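Competence protein ComEA-related protein (Thermus thermophilus, PDB 2DUY) is of unknown function but, as a small helix-hairpin-helix protein related to the competence protein ComEA, probably binds DNA. Local coordinates at residues Thr17-Asn22 with Glu27-Leu32; Asp54-Lys59 with Ala64-Leu69. All coordinates share one frame; numbering follows the deposited sequence.

Contact 1: Thr17-Asn22 with Glu27-Leu32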
loop_
_atom_site.group_PDB
_atom_site.type_symbol
_atom_site.label_atom_id
_atom_site.label_comp_id
_atom_site.label_asym_id
_atom_site.label_seq_id
_atom_site.Cartn_x
_atom_site.Cartn_y
_atom_site.Cartn_z
ATOM N N THR A 17 -11.537 -3.154 0.218
ATOM C CA THR A 17 -11.128 -1.751 0.209
ATOM C C THR A 17 -11.953 -0.919 1.185
ATOM O O THR A 17 -13.122 -1.219 1.419
ATOM C CB THR A 17 -11.329 -1.152 -1.182
ATOM O OG1 THR A 17 -12.716 -1.244 -1.526
ATOM C CG2 THR A 17 -10.509 -1.904 -2.220
ATOM N N PRO A 18 -11.351 0.130 1.778
ATOM C CA PRO A 18 -9.955 0.539 1.570
ATOM C C PRO A 18 -9.013 -0.475 2.223
ATOM O O PRO A 18 -9.343 -1.048 3.261
ATOM C CB PRO A 18 -9.885 1.904 2.256
ATOM C CG PRO A 18 -11.293 2.425 2.124
ATOM C CD PRO A 18 -12.104 1.194 2.466
ATOM N N VAL A 19 -7.850 -0.686 1.615
ATOM C CA VAL A 19 -6.857 -1.634 2.125
ATOM C C VAL A 19 -6.011 -0.966 3.209
ATOM O O VAL A 19 -5.531 0.153 3.013
ATOM C CB VAL A 19 -5.928 -2.115 0.986
ATOM C CG1 VAL A 19 -4.857 -3.044 1.537
ATOM C CG2 VAL A 19 -6.744 -2.829 -0.089
ATOM N N SER A 20 -5.836 -1.653 4.341
ATOM C CA SER A 20 -5.050 -1.138 5.467
ATOM C C SER A 20 -3.550 -1.339 5.266
ATOM O O SER A 20 -3.092 -2.472 5.110
ATOM C CB SER A 20 -5.460 -1.841 6.765
ATOM O OG SER A 20 -4.556 -1.522 7.817
ATOM N N LEU A 21 -2.788 -0.246 5.283
ATOM C CA LEU A 21 -1.348 -0.336 5.103
ATOM C C LEU A 21 -0.717 -1.140 6.224
ATOM O O LEU A 21 0.269 -1.825 6.007
ATOM C CB LEU A 21 -0.689 1.060 5.066
ATOM C CG LEU A 21 -0.953 1.873 3.795
ATOM C CD1 LEU A 21 -0.300 3.230 3.911
ATOM C CD2 LEU A 21 -0.409 1.117 2.581
ATOM N N ASN A 22 -1.311 -1.063 7.410
ATOM C CA ASN A 22 -0.784 -1.752 8.585
ATOM C C ASN A 22 -1.207 -3.198 8.776
ATOM O O ASN A 22 -0.477 -3.988 9.383
ATOM C CB ASN A 22 -1.179 -0.996 9.855
ATOM C CG ASN A 22 -0.362 0.256 10.062
ATOM O OD1 ASN A 22 0.801 0.320 9.665
ATOM N ND2 ASN A 22 -0.956 1.254 10.717
ATOM N N GLU A 27 -0.279 -10.529 -0.225
ATOM C CA GLU A 27 -1.150 -10.735 -1.385
ATOM C C GLU A 27 -2.162 -9.603 -1.546
ATOM O O GLU A 27 -2.457 -9.174 -2.663
ATOM C CB GLU A 27 -1.931 -12.047 -1.253
ATOM C CG GLU A 27 -1.104 -13.299 -0.995
ATOM C CD GLU A 27 -0.335 -13.779 -2.211
ATOM O OE1 GLU A 27 0.245 -14.886 -2.147
ATOM O OE2 GLU A 27 -0.306 -13.055 -3.228
ATOM N N GLU A 28 -2.714 -9.147 -0.428
ATOM C CA GLU A 28 -3.699 -8.074 -0.446
ATOM C C GLU A 28 -3.060 -6.783 -0.935
ATOM O O GLU A 28 -3.661 -6.030 -1.700
ATOM C CB GLU A 28 -4.312 -7.901 0.950
ATOM C CG GLU A 28 -5.309 -9.010 1.289
ATOM C CD GLU A 28 -5.613 -9.156 2.778
ATOM O OE1 GLU A 28 -6.558 -9.904 3.101
ATOM O OE2 GLU A 28 -4.922 -8.548 3.624
ATOM N N LEU A 29 -1.827 -6.538 -0.511
ATOM C CA LEU A 29 -1.120 -5.341 -0.946
ATOM C C LEU A 29 -0.794 -5.464 -2.434
ATOM O O LEU A 29 -0.802 -4.475 -3.177
ATOM C CB LEU A 29 0.173 -5.171 -0.150
ATOM C CG LEU A 29 0.029 -4.800 1.326
ATOM C CD1 LEU A 29 1.364 -4.904 2.025
ATOM C CD2 LEU A 29 -0.511 -3.368 1.427
HETATM N N MSE A 30 -0.503 -6.685 -2.868
HETATM C CA MSE A 30 -0.169 -6.917 -4.265
HETATM C C MSE A 30 -1.369 -6.741 -5.201
HETATM O O MSE A 30 -1.222 -6.768 -6.424
HETATM C CB MSE A 30 0.458 -8.307 -4.421
HETATM C CG MSE A 30 1.862 -8.374 -3.830
HETATM SE SE MSE A 30 2.713 -10.116 -3.951
HETATM C CE MSE A 30 2.979 -10.189 -5.866
ATOM N N ALA A 31 -2.556 -6.552 -4.633
ATOM C CA ALA A 31 -3.753 -6.344 -5.450
ATOM C C ALA A 31 -3.874 -4.860 -5.809
ATOM O O ALA A 31 -4.655 -4.489 -6.684
ATOM C CB ALA A 31 -5.006 -6.807 -4.697
ATOM N N LEU A 32 -3.089 -4.021 -5.134
ATOM C CA LEU A 32 -3.104 -2.580 -5.377
ATOM C C LEU A 32 -2.398 -2.229 -6.673
ATOM O O LEU A 32 -1.374 -2.810 -7.021
ATOM C CB LEU A 32 -2.421 -1.828 -4.235
ATOM C CG LEU A 32 -3.080 -1.926 -2.863
ATOM C CD1 LEU A 32 -2.097 -1.493 -1.795
ATOM C CD2 LEU A 32 -4.333 -1.072 -2.834
#
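Val19 meets Leu29 and Leu32 through methyl groups alone, so no flat group of either segment offers a face or an edge to the other. Two of the flat groups nearby are engaged elsewhere: the Asn22 amide uses OD1 to accept from Tyr49 N, and the Glu28 carboxylate receives Ser25 N at OE2. Val19 CG2 comes alongside Leu32 CD2 at 4.1 Å, the two side chains passing in opposite directions. The other branch, CG1, lies anti to the backbone N (chi1 177°) and approaches Leu29 CD2 at 4.4 Å. Valine suits the spot because its two methyls fork directly from CB and can serve two leucines at once. Val19 CA stands 7.5 Å from Leu29 CA. The fit is easy rather than tight, and 195 Å² is buried between the segments.

A type I turn from Leu29 to Leu32, with Leu32 N donating to Leu29 O at 3.0 Å, brings both leucines to the valine: Leu32 is directed at it from CB, while Leu29 reaches it with the end of its side chain. Leu21 leaves its backbone pointing away, yet its CD2 ends 4.6 Å from Leu29 CD2, at the margin of the same apolar patch. Serine is apt beside it: Ser20 OG is hydrogen-bonded with Glu23 N and Pro75 O, and Asn22 N adds a weak bond.

Strand 19-20 and helix 26-29 both belong to the helix-hairpin-helix region of the chain. The strand runs parallel to strand 73-74, and Val19 exchanges backbone bonds with Tyr72 and Arg74. Leu73 touches both Leu21 and Leu32, while Leu29 leans on Ile43 and Val44 of helix 37-45, so the contact joins the small sheet and both helices in one hydrophobic centre.

Contact 2: Asp54-Lys59 with Ala64-Leu69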
loop_
_atom_site.group_PDB
_atom_site.type_symbol
_atom_site.label_atom_id
_atom_site.label_comp_id
_atom_site.label_asym_id
_atom_site.label_seq_id
_atom_site.Cartn_x
_atom_site.Cartn_y
_atom_site.Cartn_z
ATOM N N ASP A 54 2.776 8.378 5.098
ATOM C CA ASP A 54 4.028 7.816 5.595
ATOM C C ASP A 54 4.564 6.784 4.605
ATOM O O ASP A 54 5.695 6.328 4.727
ATOM C CB ASP A 54 3.854 7.179 6.982
ATOM C CG ASP A 54 3.609 8.213 8.078
ATOM O OD1 ASP A 54 4.087 9.358 7.956
ATOM O OD2 ASP A 54 2.955 7.874 9.084
ATOM N N LEU A 55 3.755 6.426 3.615
ATOM C CA LEU A 55 4.189 5.461 2.608
ATOM C C LEU A 55 5.379 6.018 1.830
ATOM O O LEU A 55 6.112 5.268 1.170
ATOM C CB LEU A 55 3.036 5.151 1.659
ATOM C CG LEU A 55 3.125 3.890 0.813
ATOM C CD1 LEU A 55 3.291 2.647 1.721
ATOM C CD2 LEU A 55 1.844 3.787 -0.013
ATOM N N LEU A 56 5.581 7.330 1.907
ATOM C CA LEU A 56 6.705 7.945 1.211
ATOM C C LEU A 56 8.043 7.504 1.807
ATOM O O LEU A 56 9.100 7.827 1.258
ATOM C CB LEU A 56 6.597 9.477 1.231
ATOM C CG LEU A 56 5.495 10.037 0.324
ATOM C CD1 LEU A 56 5.433 11.552 0.436
ATOM C CD2 LEU A 56 5.788 9.624 -1.127
ATOM N N LYS A 57 8.011 6.774 2.920
ATOM C CA LYS A 57 9.265 6.289 3.500
ATOM C C LYS A 57 9.701 4.994 2.817
ATOM O O LYS A 57 10.821 4.531 3.018
ATOM C CB LYS A 57 9.129 6.021 5.000
ATOM C CG LYS A 57 8.342 4.775 5.358
ATOM C CD LYS A 57 8.505 4.449 6.837
ATOM C CE LYS A 57 7.179 4.133 7.491
ATOM N NZ LYS A 57 7.349 3.839 8.948
ATOM N N VAL A 58 8.821 4.419 2.000
ATOM C CA VAL A 58 9.127 3.162 1.319
ATOM C C VAL A 58 9.873 3.401 0.018
ATOM O O VAL A 58 9.424 4.177 -0.823
ATOM C CB VAL A 58 7.846 2.375 1.006
ATOM C CG1 VAL A 58 8.200 1.063 0.322
ATOM C CG2 VAL A 58 7.075 2.119 2.286
ATOM N N LYS A 59 11.013 2.736 -0.146
ATOM C CA LYS A 59 11.799 2.921 -1.361
ATOM C C LYS A 59 10.990 2.429 -2.549
ATOM O O LYS A 59 10.449 1.326 -2.525
ATOM C CB LYS A 59 13.122 2.149 -1.268
ATOM C CG LYS A 59 14.110 2.449 -2.398
ATOM C CD LYS A 59 15.463 1.771 -2.137
ATOM C CE LYS A 59 16.570 2.313 -3.041
ATOM N NZ LYS A 59 16.311 2.071 -4.486
ATOM N N ALA A 64 3.792 10.000 -7.565
ATOM C CA ALA A 64 2.863 9.638 -8.632
ATOM C C ALA A 64 2.249 8.286 -8.311
ATOM O O ALA A 64 1.085 8.027 -8.620
ATOM C CB ALA A 64 3.593 9.581 -9.982
ATOM N N THR A 65 3.052 7.424 -7.697
ATOM C CA THR A 65 2.599 6.093 -7.321
ATOM C C THR A 65 1.574 6.249 -6.224
ATOM O O THR A 65 0.491 5.680 -6.273
ATOM C CB THR A 65 3.732 5.242 -6.745
ATOM O OG1 THR A 65 4.811 5.165 -7.681
ATOM C CG2 THR A 65 3.229 3.838 -6.443
ATOM N N LEU A 66 1.944 7.035 -5.223
ATOM C CA LEU A 66 1.078 7.277 -4.080
ATOM C C LEU A 66 -0.215 7.967 -4.494
ATOM O O LEU A 66 -1.286 7.631 -4.000
ATOM C CB LEU A 66 1.828 8.121 -3.052
ATOM C CG LEU A 66 1.168 8.341 -1.697
ATOM C CD1 LEU A 66 0.673 7.020 -1.130
ATOM C CD2 LEU A 66 2.180 8.970 -0.762
ATOM N N GLU A 67 -0.113 8.923 -5.412
ATOM C CA GLU A 67 -1.278 9.662 -5.883
ATOM C C GLU A 67 -2.368 8.723 -6.384
ATOM O O GLU A 67 -3.555 8.916 -6.112
ATOM C CB GLU A 67 -0.867 10.621 -7.004
ATOM C CG GLU A 67 -1.960 11.588 -7.438
ATOM C CD GLU A 67 -1.492 12.565 -8.512
ATOM O OE1 GLU A 67 -2.254 13.497 -8.846
ATOM O OE2 GLU A 67 -0.363 12.399 -9.025
ATOM N N ARG A 68 -1.957 7.693 -7.106
ATOM C CA ARG A 68 -2.904 6.732 -7.655
ATOM C C ARG A 68 -3.509 5.832 -6.587
ATOM O O ARG A 68 -4.661 5.412 -6.705
ATOM C CB ARG A 68 -2.215 5.861 -8.706
ATOM C CG ARG A 68 -1.573 6.629 -9.847
ATOM C CD ARG A 68 -2.599 7.401 -10.676
ATOM N NE ARG A 68 -3.103 8.591 -9.993
ATOM C CZ ARG A 68 -3.783 9.562 -10.594
ATOM N NH1 ARG A 68 -4.043 9.483 -11.893
ATOM N NH2 ARG A 68 -4.197 10.617 -9.904
ATOM N N LEU A 69 -2.728 5.536 -5.551
ATOM C CA LEU A 69 -3.166 4.653 -4.475
ATOM C C LEU A 69 -4.007 5.262 -3.367
ATOM O O LEU A 69 -4.715 4.538 -2.672
ATOM C CB LEU A 69 -1.958 3.990 -3.815
ATOM C CG LEU A 69 -1.118 3.002 -4.615
ATOM C CD1 LEU A 69 0.117 2.643 -3.812
ATOM C CD2 LEU A 69 -1.930 1.762 -4.942
#
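Leu66 reaches across from its helix and divides its two methyls between Leu55 and Leu56. CD1 rests against Leu55 CD2 at 3.6 Å, where the two side chains meet at a slant, and it also lies 4.1 Å from Leu55 CB. The other methyl, CD2, comes 3.6 Å from Leu56 CG and 3.7 Å from Leu56 CD2, meeting that side chain at about a right angle. Nearly one turn further along the helix, Leu69 CD1 adds a lighter touch, 4.3 Å from Leu55 CD2. A leucine forks far enough from the backbone to span both neighbours; the anti placement of Leu66 CG to the backbone N (chi1 -172°) sends the fork out toward them. An alanine here is likely to open a gap between the helix and the two leucines, leaving Leu56 without its partner across the contact and Leu55 with little but the lighter touch of Leu69.

The next shell fixes where the leucines stand. The 3-10 turns of residues 54-57 are held by Lys57 N to Asp54 O and Val58 N to Leu55 O, each 3.0 Å long, and their tight winding presents Leu55 and Leu56 in succession to the same partner. Leu55 points inward and is buried against Ile43 and Ile61, whereas Leu56 sits at the exposed border and only its end turns to the helix. Asp54 ties this segment back to Arg51 by a salt bridge and accepts from Ala50 N; Lys57 NZ is hydrogen-bonded to Gly46 O.

Two short helical segments joined by a brief connection and packed by apolar side chains make up a helix-hairpin-helix motif, here the second, roughly residues 53-72. In this family such hairpins commonly meet the DNA backbone, a role consistent with this protein's probable activity.

The chain completes contact 1 before it begins contact 2, and their centres, 13 Å apart, lie on opposite sides of the molecule's centre. They nevertheless meet: Leu32 CB packs on Leu69 CD2 at 3.7 Å, and Leu21 CD2 approaches Leu55 CD1 at 4.1 Å. Helix 37-45 bridges them as well, since Ile43 touches both Leu29 and Leu55. Contact 1 fastens strand 19-20 to helix 26-29, and contact 2 closes the later hairpin, which ends in helix 63-69. All four segments thus belong to one compact helix-hairpin-helix domain, in which a chain of only 65 modelled residues shares a continuous apolar interior.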